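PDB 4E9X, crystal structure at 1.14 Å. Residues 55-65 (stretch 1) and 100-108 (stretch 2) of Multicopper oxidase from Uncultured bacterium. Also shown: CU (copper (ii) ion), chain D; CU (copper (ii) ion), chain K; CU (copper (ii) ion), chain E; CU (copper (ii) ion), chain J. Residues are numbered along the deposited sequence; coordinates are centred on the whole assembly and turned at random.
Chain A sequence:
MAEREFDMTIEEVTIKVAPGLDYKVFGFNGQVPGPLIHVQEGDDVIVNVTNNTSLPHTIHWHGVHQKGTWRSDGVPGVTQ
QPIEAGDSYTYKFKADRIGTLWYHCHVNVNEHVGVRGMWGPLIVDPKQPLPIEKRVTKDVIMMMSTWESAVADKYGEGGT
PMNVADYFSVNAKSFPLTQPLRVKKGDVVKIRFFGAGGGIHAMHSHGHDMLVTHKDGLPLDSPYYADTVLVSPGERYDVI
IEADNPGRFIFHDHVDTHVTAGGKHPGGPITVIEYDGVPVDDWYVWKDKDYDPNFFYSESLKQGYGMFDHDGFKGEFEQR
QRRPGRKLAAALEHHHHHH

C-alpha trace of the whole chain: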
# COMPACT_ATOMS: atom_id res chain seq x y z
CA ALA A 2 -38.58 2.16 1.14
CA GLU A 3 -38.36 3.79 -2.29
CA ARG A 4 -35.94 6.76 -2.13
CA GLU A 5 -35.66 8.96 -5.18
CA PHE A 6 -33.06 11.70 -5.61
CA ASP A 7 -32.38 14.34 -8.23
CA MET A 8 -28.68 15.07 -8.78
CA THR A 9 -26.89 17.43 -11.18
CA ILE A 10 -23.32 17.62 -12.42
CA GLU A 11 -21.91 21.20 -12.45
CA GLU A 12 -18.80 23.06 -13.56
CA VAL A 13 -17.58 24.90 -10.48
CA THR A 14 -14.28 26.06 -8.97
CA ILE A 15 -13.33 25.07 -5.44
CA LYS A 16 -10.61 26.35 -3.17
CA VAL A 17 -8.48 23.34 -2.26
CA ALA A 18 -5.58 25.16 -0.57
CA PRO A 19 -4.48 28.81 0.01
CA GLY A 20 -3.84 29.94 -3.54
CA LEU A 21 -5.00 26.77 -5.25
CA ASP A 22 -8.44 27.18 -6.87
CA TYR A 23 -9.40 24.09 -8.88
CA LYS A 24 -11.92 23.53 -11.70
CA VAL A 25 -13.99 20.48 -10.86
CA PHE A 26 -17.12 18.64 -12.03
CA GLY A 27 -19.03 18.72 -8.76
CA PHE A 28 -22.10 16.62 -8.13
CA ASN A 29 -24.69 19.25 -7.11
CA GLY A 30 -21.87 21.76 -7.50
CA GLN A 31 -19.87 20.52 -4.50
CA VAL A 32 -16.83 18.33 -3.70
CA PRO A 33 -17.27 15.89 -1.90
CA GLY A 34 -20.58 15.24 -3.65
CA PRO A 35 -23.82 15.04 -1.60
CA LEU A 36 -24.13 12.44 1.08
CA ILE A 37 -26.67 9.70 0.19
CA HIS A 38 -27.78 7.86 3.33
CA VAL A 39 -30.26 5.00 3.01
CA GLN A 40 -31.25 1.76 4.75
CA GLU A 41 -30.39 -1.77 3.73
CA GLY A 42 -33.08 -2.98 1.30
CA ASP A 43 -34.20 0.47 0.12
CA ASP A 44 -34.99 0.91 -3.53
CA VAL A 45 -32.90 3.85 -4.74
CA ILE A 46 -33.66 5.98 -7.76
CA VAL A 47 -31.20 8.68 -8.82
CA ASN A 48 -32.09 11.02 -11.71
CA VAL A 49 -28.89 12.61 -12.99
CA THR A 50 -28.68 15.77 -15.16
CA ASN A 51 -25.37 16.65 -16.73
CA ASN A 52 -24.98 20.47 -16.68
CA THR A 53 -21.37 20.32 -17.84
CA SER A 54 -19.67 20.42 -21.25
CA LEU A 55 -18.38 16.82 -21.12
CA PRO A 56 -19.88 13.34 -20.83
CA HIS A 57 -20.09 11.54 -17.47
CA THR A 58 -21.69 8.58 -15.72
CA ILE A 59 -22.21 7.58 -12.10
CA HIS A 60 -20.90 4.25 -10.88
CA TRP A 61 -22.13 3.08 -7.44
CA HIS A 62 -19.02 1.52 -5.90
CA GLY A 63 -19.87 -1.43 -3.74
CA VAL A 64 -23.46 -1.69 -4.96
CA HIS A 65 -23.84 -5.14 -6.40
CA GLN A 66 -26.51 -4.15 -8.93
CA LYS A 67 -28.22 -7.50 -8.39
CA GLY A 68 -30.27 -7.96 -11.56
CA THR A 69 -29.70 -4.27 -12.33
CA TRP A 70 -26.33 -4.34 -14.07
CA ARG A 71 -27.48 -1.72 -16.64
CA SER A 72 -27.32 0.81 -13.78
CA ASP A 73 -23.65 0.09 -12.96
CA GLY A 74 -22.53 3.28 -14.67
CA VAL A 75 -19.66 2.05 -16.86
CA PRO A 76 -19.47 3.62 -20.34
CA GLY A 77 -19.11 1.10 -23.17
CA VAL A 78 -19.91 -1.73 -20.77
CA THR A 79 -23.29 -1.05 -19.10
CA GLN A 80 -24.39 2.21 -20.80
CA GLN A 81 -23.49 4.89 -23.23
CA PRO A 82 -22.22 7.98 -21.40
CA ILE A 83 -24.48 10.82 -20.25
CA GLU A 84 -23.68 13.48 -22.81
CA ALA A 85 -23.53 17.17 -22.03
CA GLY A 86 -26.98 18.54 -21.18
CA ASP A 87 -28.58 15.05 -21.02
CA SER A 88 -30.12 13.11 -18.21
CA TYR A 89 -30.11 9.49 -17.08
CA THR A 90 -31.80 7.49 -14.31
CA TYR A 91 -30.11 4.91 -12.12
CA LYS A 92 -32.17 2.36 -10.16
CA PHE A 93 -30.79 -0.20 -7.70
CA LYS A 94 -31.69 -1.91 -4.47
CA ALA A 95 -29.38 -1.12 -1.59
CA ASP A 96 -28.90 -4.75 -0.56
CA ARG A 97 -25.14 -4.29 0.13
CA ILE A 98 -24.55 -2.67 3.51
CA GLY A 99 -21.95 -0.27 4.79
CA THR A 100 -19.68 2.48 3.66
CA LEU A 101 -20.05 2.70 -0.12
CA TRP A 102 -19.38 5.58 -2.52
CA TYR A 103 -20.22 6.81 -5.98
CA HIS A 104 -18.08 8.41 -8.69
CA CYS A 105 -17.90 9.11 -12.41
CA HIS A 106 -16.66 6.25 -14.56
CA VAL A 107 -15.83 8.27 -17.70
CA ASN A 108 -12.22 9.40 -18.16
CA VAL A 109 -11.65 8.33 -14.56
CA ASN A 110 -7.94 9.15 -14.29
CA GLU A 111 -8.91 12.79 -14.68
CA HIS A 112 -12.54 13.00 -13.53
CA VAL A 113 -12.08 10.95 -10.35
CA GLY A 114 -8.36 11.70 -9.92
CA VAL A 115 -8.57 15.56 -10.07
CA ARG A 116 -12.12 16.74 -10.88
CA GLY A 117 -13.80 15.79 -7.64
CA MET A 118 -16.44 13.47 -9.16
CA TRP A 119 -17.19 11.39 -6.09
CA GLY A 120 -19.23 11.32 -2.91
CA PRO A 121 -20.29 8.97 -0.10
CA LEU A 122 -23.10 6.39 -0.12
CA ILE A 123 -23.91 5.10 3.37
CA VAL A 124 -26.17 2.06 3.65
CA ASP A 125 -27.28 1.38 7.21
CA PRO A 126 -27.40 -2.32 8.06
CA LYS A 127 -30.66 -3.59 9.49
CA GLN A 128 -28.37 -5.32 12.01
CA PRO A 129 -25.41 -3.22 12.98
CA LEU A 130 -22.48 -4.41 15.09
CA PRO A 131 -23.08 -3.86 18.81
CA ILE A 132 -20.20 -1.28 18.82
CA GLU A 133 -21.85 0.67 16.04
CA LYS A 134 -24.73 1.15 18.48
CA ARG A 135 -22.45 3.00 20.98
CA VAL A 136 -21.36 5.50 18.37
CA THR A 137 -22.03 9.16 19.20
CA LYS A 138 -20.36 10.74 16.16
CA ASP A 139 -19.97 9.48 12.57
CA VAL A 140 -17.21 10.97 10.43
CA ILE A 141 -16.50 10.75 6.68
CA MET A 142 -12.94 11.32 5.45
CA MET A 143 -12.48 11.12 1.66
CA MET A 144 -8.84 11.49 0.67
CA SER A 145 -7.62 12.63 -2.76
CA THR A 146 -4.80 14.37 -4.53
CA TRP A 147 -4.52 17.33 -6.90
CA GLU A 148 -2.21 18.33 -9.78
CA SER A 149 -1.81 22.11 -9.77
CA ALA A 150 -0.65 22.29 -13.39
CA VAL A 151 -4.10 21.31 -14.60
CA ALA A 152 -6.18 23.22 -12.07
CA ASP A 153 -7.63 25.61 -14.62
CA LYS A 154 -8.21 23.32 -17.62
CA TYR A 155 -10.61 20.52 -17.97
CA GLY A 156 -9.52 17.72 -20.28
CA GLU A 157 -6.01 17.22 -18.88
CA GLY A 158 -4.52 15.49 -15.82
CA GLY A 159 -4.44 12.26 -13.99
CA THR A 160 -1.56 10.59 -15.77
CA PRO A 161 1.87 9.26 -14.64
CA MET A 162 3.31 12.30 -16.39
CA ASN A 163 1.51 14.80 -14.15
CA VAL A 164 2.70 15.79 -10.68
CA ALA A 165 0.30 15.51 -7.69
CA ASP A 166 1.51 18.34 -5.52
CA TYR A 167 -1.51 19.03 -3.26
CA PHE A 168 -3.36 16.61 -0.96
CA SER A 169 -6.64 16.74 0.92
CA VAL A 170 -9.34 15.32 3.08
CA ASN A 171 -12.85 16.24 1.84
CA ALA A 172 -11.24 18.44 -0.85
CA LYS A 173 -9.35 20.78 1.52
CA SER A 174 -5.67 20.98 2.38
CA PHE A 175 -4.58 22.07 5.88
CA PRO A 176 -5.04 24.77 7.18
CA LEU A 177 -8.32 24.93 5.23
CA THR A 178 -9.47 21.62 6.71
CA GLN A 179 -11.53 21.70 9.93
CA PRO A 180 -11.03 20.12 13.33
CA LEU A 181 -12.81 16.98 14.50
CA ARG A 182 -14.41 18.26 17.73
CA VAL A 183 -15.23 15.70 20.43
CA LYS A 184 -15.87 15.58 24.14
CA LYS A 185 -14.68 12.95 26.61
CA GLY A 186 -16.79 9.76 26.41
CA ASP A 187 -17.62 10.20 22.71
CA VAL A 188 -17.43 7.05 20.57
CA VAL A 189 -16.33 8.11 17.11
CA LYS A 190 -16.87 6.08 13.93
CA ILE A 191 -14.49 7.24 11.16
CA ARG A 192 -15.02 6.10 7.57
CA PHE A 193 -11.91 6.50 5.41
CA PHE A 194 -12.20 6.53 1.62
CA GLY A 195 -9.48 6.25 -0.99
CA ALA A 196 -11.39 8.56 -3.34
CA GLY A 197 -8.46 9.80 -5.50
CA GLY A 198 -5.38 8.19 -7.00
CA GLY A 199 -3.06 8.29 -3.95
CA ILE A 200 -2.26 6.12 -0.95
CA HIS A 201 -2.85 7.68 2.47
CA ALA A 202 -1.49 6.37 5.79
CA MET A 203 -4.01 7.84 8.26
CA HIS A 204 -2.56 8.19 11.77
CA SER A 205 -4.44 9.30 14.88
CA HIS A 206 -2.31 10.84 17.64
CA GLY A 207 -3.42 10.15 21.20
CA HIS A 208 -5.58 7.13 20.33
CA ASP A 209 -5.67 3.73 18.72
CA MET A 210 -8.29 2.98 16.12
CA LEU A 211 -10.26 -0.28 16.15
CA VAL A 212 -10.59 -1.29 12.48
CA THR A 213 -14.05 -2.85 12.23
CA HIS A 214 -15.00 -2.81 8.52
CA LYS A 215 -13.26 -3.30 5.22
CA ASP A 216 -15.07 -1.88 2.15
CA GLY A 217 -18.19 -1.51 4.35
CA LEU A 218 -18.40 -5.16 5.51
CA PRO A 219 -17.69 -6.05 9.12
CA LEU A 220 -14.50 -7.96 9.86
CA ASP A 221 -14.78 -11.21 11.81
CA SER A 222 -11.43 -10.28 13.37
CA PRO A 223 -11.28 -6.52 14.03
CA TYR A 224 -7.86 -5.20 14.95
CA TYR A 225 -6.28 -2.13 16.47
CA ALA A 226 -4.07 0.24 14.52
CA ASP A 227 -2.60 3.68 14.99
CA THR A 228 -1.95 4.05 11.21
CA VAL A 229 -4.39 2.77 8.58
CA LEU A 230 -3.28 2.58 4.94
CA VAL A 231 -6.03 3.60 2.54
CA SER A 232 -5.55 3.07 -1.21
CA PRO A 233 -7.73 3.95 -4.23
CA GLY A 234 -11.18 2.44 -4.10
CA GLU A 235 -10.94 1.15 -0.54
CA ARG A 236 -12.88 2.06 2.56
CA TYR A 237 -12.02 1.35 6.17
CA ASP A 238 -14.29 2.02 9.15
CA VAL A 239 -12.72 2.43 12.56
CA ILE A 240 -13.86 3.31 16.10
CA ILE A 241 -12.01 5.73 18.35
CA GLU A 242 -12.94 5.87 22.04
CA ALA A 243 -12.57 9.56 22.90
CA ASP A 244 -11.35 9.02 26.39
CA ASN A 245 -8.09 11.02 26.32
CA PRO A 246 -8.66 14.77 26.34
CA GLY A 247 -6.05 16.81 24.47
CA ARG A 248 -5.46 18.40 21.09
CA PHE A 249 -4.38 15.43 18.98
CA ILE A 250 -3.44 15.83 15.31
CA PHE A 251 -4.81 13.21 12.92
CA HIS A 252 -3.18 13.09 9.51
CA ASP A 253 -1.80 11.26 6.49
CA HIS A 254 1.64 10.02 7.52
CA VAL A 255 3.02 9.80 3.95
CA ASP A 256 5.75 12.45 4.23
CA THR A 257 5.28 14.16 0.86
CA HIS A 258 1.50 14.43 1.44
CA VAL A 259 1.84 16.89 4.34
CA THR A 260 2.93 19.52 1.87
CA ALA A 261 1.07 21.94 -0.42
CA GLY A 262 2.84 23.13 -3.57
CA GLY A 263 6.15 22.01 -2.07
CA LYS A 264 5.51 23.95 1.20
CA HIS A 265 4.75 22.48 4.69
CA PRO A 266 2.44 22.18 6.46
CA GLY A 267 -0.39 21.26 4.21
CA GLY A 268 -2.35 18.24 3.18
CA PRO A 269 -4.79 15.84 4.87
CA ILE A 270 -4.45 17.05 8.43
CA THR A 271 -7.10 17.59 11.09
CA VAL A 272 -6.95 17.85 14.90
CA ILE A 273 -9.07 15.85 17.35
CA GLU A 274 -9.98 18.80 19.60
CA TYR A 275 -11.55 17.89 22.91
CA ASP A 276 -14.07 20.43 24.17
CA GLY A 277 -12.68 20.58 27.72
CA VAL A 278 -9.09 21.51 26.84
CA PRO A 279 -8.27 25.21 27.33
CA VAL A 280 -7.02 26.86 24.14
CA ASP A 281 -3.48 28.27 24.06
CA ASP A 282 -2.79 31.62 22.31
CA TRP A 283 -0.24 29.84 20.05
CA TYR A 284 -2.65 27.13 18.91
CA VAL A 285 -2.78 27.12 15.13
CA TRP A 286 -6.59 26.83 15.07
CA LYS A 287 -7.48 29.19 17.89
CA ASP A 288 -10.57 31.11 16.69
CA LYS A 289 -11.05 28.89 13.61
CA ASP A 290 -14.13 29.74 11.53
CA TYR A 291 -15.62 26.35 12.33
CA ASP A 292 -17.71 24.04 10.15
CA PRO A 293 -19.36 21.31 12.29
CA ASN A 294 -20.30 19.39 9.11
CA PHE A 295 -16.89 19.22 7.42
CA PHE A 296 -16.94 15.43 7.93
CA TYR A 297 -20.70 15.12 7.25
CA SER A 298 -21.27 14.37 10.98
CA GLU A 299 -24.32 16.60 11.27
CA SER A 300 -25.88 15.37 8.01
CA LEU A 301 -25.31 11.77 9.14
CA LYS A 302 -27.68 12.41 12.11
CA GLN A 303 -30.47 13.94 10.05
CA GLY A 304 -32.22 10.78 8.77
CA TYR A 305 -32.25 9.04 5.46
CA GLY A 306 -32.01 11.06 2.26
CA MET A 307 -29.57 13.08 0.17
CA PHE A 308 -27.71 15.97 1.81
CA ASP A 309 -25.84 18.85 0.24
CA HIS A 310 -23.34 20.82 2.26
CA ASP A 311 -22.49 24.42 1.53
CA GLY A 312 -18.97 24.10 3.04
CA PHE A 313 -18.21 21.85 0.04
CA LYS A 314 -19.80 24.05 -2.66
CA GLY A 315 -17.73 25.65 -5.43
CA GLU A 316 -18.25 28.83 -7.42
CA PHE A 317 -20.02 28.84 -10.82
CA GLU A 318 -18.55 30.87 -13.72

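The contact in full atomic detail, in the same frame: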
# COMPACT_ATOMS: atom_id res chain seq x y z
N LEU A 55 -19.05 18.08 -20.79
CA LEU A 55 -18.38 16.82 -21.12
C LEU A 55 -19.26 15.68 -20.67
O LEU A 55 -20.10 15.85 -19.77
CB LEU A 55 -17.04 16.71 -20.41
CG LEU A 55 -15.88 17.62 -20.83
CD1 LEU A 55 -14.60 17.34 -20.09
CD2 LEU A 55 -15.64 17.42 -22.34
N PRO A 56 -19.12 14.48 -21.26
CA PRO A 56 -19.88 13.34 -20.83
C PRO A 56 -19.38 12.77 -19.48
O PRO A 56 -18.20 12.85 -19.13
CB PRO A 56 -19.64 12.32 -21.94
CG PRO A 56 -18.46 12.80 -22.69
CD PRO A 56 -18.26 14.25 -22.43
N HIS A 57 -20.37 12.18 -18.77
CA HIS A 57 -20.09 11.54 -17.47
C HIS A 57 -20.98 10.32 -17.30
O HIS A 57 -21.93 10.14 -18.08
CB HIS A 57 -20.40 12.52 -16.31
CG HIS A 57 -19.61 13.80 -16.39
ND1 HIS A 57 -18.27 13.88 -16.14
CD2 HIS A 57 -20.04 15.05 -16.74
CE1 HIS A 57 -17.91 15.17 -16.34
NE2 HIS A 57 -18.98 15.89 -16.71
N THR A 58 -20.74 9.56 -16.23
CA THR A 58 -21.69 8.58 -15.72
C THR A 58 -21.66 8.63 -14.18
O THR A 58 -20.84 9.39 -13.66
CB THR A 58 -21.39 7.13 -16.13
OG1 THR A 58 -20.07 6.80 -15.63
CG2 THR A 58 -21.41 6.93 -17.65
N ILE A 59 -22.48 7.84 -13.52
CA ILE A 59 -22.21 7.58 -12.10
C ILE A 59 -22.17 6.07 -11.91
O ILE A 59 -23.15 5.39 -12.21
CB ILE A 59 -23.25 8.20 -11.17
CG1 ILE A 59 -23.47 9.71 -11.42
CG2 ILE A 59 -22.80 7.96 -9.70
CD1 ILE A 59 -24.42 10.32 -10.35
N HIS A 60 -21.05 5.59 -11.39
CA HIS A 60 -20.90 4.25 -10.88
C HIS A 60 -21.06 4.23 -9.36
O HIS A 60 -20.58 5.11 -8.62
CB HIS A 60 -19.52 3.69 -11.26
CG HIS A 60 -19.19 2.44 -10.51
ND1 HIS A 60 -19.92 1.27 -10.60
CD2 HIS A 60 -18.16 2.18 -9.65
CE1 HIS A 60 -19.38 0.36 -9.79
NE2 HIS A 60 -18.29 0.88 -9.22
N TRP A 61 -21.75 3.23 -8.85
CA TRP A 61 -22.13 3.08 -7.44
C TRP A 61 -21.23 2.00 -6.87
O TRP A 61 -21.47 0.81 -7.02
CB TRP A 61 -23.64 2.75 -7.30
CG TRP A 61 -24.40 3.76 -8.13
CD1 TRP A 61 -24.78 3.59 -9.43
CD2 TRP A 61 -24.85 5.08 -7.76
NE1 TRP A 61 -25.44 4.72 -9.88
CE2 TRP A 61 -25.51 5.67 -8.89
CE3 TRP A 61 -24.76 5.81 -6.57
CZ2 TRP A 61 -26.07 6.96 -8.86
CZ3 TRP A 61 -25.32 7.09 -6.58
CH2 TRP A 61 -25.97 7.68 -7.67
N HIS A 62 -20.10 2.42 -6.29
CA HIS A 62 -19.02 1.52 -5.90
C HIS A 62 -19.43 0.79 -4.65
O HIS A 62 -19.53 1.36 -3.58
CB HIS A 62 -17.74 2.35 -5.77
CG HIS A 62 -16.53 1.49 -5.43
ND1 HIS A 62 -15.33 1.65 -6.11
CD2 HIS A 62 -16.29 0.52 -4.48
CE1 HIS A 62 -14.45 0.81 -5.56
NE2 HIS A 62 -15.05 0.11 -4.59
N GLY A 63 -19.48 -0.53 -4.80
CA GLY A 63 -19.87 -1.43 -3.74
C GLY A 63 -21.30 -1.92 -3.87
O GLY A 63 -21.65 -2.94 -3.24
N VAL A 64 -22.09 -1.24 -4.72
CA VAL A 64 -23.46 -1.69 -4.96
C VAL A 64 -23.42 -2.85 -5.89
O VAL A 64 -22.82 -2.80 -6.98
CB VAL A 64 -24.28 -0.52 -5.58
CG1 VAL A 64 -25.66 -0.95 -6.04
CG2 VAL A 64 -24.40 0.62 -4.54
N HIS A 65 -24.01 -3.99 -5.51
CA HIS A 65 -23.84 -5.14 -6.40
C HIS A 65 -24.58 -5.03 -7.71
O HIS A 65 -24.19 -5.72 -8.67
CB HIS A 65 -24.43 -6.37 -5.66
CG HIS A 65 -23.63 -6.82 -4.49
ND1 HIS A 65 -24.11 -7.72 -3.54
CD2 HIS A 65 -22.35 -6.54 -4.17
CE1 HIS A 65 -23.16 -7.95 -2.67
NE2 HIS A 65 -22.08 -7.25 -3.01
N THR A 100 -20.26 1.31 4.25
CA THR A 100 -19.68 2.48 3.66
C THR A 100 -19.38 2.22 2.17
O THR A 100 -18.38 1.56 1.83
CB THR A 100 -18.35 2.81 4.35
OG1 THR A 100 -18.59 2.91 5.76
CG2 THR A 100 -17.79 4.14 3.85
N LEU A 101 -20.25 2.77 1.32
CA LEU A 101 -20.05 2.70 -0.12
C LEU A 101 -19.76 4.09 -0.65
O LEU A 101 -19.67 5.07 0.13
CB LEU A 101 -21.32 2.13 -0.82
CG LEU A 101 -21.93 0.91 -0.12
CD1 LEU A 101 -23.10 0.37 -0.95
CD2 LEU A 101 -20.94 -0.19 0.12
N TRP A 102 -19.59 4.23 -1.96
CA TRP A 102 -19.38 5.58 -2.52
C TRP A 102 -19.79 5.57 -3.97
O TRP A 102 -20.14 4.53 -4.51
CB TRP A 102 -17.96 6.04 -2.32
CG TRP A 102 -16.81 5.31 -2.96
CD1 TRP A 102 -16.50 3.99 -2.85
CD2 TRP A 102 -15.81 5.92 -3.79
NE1 TRP A 102 -15.33 3.75 -3.58
CE2 TRP A 102 -14.90 4.91 -4.16
CE3 TRP A 102 -15.57 7.23 -4.26
CZ2 TRP A 102 -13.80 5.19 -4.98
CZ3 TRP A 102 -14.49 7.50 -5.07
CH2 TRP A 102 -13.60 6.47 -5.44
N TYR A 103 -19.77 6.73 -4.59
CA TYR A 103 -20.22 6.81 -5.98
C TYR A 103 -19.23 7.75 -6.67
O TYR A 103 -18.67 8.67 -6.04
CB TYR A 103 -21.71 7.23 -6.11
CG TYR A 103 -21.96 8.64 -5.57
CD1 TYR A 103 -21.81 9.76 -6.38
CD2 TYR A 103 -22.34 8.82 -4.25
CE1 TYR A 103 -22.03 11.04 -5.87
CE2 TYR A 103 -22.56 10.10 -3.71
CZ TYR A 103 -22.40 11.17 -4.53
OH TYR A 103 -22.60 12.47 -4.07
N HIS A 104 -19.04 7.57 -7.98
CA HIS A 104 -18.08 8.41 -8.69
C HIS A 104 -18.29 8.29 -10.19
O HIS A 104 -18.84 7.27 -10.64
CB HIS A 104 -16.62 8.04 -8.35
CG HIS A 104 -16.18 6.62 -8.58
ND1 HIS A 104 -15.83 6.11 -9.81
CD2 HIS A 104 -16.02 5.61 -7.70
CE1 HIS A 104 -15.48 4.82 -9.66
NE2 HIS A 104 -15.56 4.49 -8.38
N CYS A 105 -17.81 9.26 -10.94
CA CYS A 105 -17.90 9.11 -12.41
C CYS A 105 -17.09 7.91 -12.84
O CYS A 105 -16.09 7.55 -12.22
CB CYS A 105 -17.37 10.41 -13.04
SG CYS A 105 -17.61 10.43 -14.84
N HIS A 106 -17.47 7.31 -13.97
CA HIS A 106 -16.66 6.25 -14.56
C HIS A 106 -16.28 6.52 -16.02
O HIS A 106 -15.91 5.60 -16.75
CB HIS A 106 -17.38 4.89 -14.42
CG HIS A 106 -16.48 3.76 -14.06
ND1 HIS A 106 -15.55 3.26 -14.94
CD2 HIS A 106 -16.37 3.01 -12.93
CE1 HIS A 106 -14.90 2.28 -14.35
NE2 HIS A 106 -15.37 2.09 -13.14
N VAL A 107 -16.33 7.78 -16.44
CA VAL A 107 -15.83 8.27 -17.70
C VAL A 107 -14.46 8.97 -17.42
O VAL A 107 -14.37 9.76 -16.47
CB VAL A 107 -16.79 9.29 -18.33
CG1 VAL A 107 -16.12 9.92 -19.56
CG2 VAL A 107 -18.13 8.70 -18.67
N ASN A 108 -13.50 8.69 -18.26
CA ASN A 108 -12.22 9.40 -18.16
C ASN A 108 -11.70 9.43 -16.73
O ASN A 108 -11.32 10.47 -16.18
CB ASN A 108 -12.45 10.83 -18.71
CG ASN A 108 -12.56 10.90 -20.23
OD1 ASN A 108 -12.11 9.94 -20.91
ND2 ASN A 108 -13.07 11.94 -20.91
CU CU D . -16.98 12.45 -15.47
CU CU K . -16.99 -0.24 -8.52
CU CU E . -14.84 2.89 -7.49
CU CU J . -14.75 0.64 -11.80
O HOH W 1 -15.66 13.38 -20.53

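A short antiparallel ladder whose alternating faces carry different chemistry is a recurrent way to join hydrophobic packing to metal binding, and the contact between residues 55-65 and 100-108 of this multicopper oxidase is a compact example. Its apolar centre lies on the face of the sheet that carries Trp61 and Tyr103. These residues form a non-hydrogen-bonded pair, in which the backbones come close, with CA of Trp61 4.4 Å from CA of Tyr103. The indole leans toward its neighbour until Trp61 CE3 lies 3.4 Å from Tyr103 CB, and the two rings meet obliquely. Ile59 extends this patch, its CG2 lying 3.8 Å from Tyr103 CB.

Further along, the first stretch leaves the strand through a type II turn from Trp61 to Val64, closed by a bond from Val64 N to Trp61 O of 3.1 Å. Gly63 occupies the turn with a positive phi of 101°; a CB here would be jammed against the preceding carbonyl and would come within 2.9 Å of Leu101 CD2. The turn thus leaves room for Leu101, whose CD1 packs 3.8 Å from Val64 CG2. At the other end of the contact Val107 points toward the first stretch, and Val107 CG2 rests 3.6 Å from His57 C.

The backbone binds the centre together. The strand of residues 60-62 and the strand that ends at His104 run antiparallel, their directions 157° apart, and two hydrogen-bonded pairs flank the Trp61-Tyr103 pair. In one, His60 N donates to His104 O at 2.9 Å and His104 N returns a bond to His60 O at 3.0 Å. In the other, His62 N reaches Trp102 O at 2.8 Å, while Trp102 N to His62 O is longer, 3.3 Å, but nearly straight. Between them, Tyr103 CA makes a CA-H...O contact of 3.2 Å with His60 O.

Alternation along the strands sends His60, His62, Trp102 and His104 to the opposite face, where copper is bound. His62 CB sits over the five-membered ring of Trp102, 3.8 Å from its centroid. His62 ND1 and His104 NE2 lie 3.6 Å apart because both coordinate CU of chain E, at 1.9 and 2.0 Å respectively. The edge of His60 faces His104, and the edge of His106 faces His60; His60 NE2 and His106 NE2 bind two further coppers. His104 is steadied by a 2.8 Å bond from its ND1 to Cys105 O.

Beyond the ladder, the polar edge gathers around Cys105 and Thr58. Cys105 SG and His57 ND1 bind CU of chain D at 2.2 and 2.0 Å respectively, and the same sulfur accepts hydrogen bonds from Thr58 N at 3.5 Å and Val107 N at 3.3 Å, so amides from both stretches support the ligand. Thr58 OG1 accepts from His106 N at 3.1 Å. At the margin, a water donates to Pro56 O at 2.9 Å and accepts a weak bond from Asn108 ND2 at 3.0 Å.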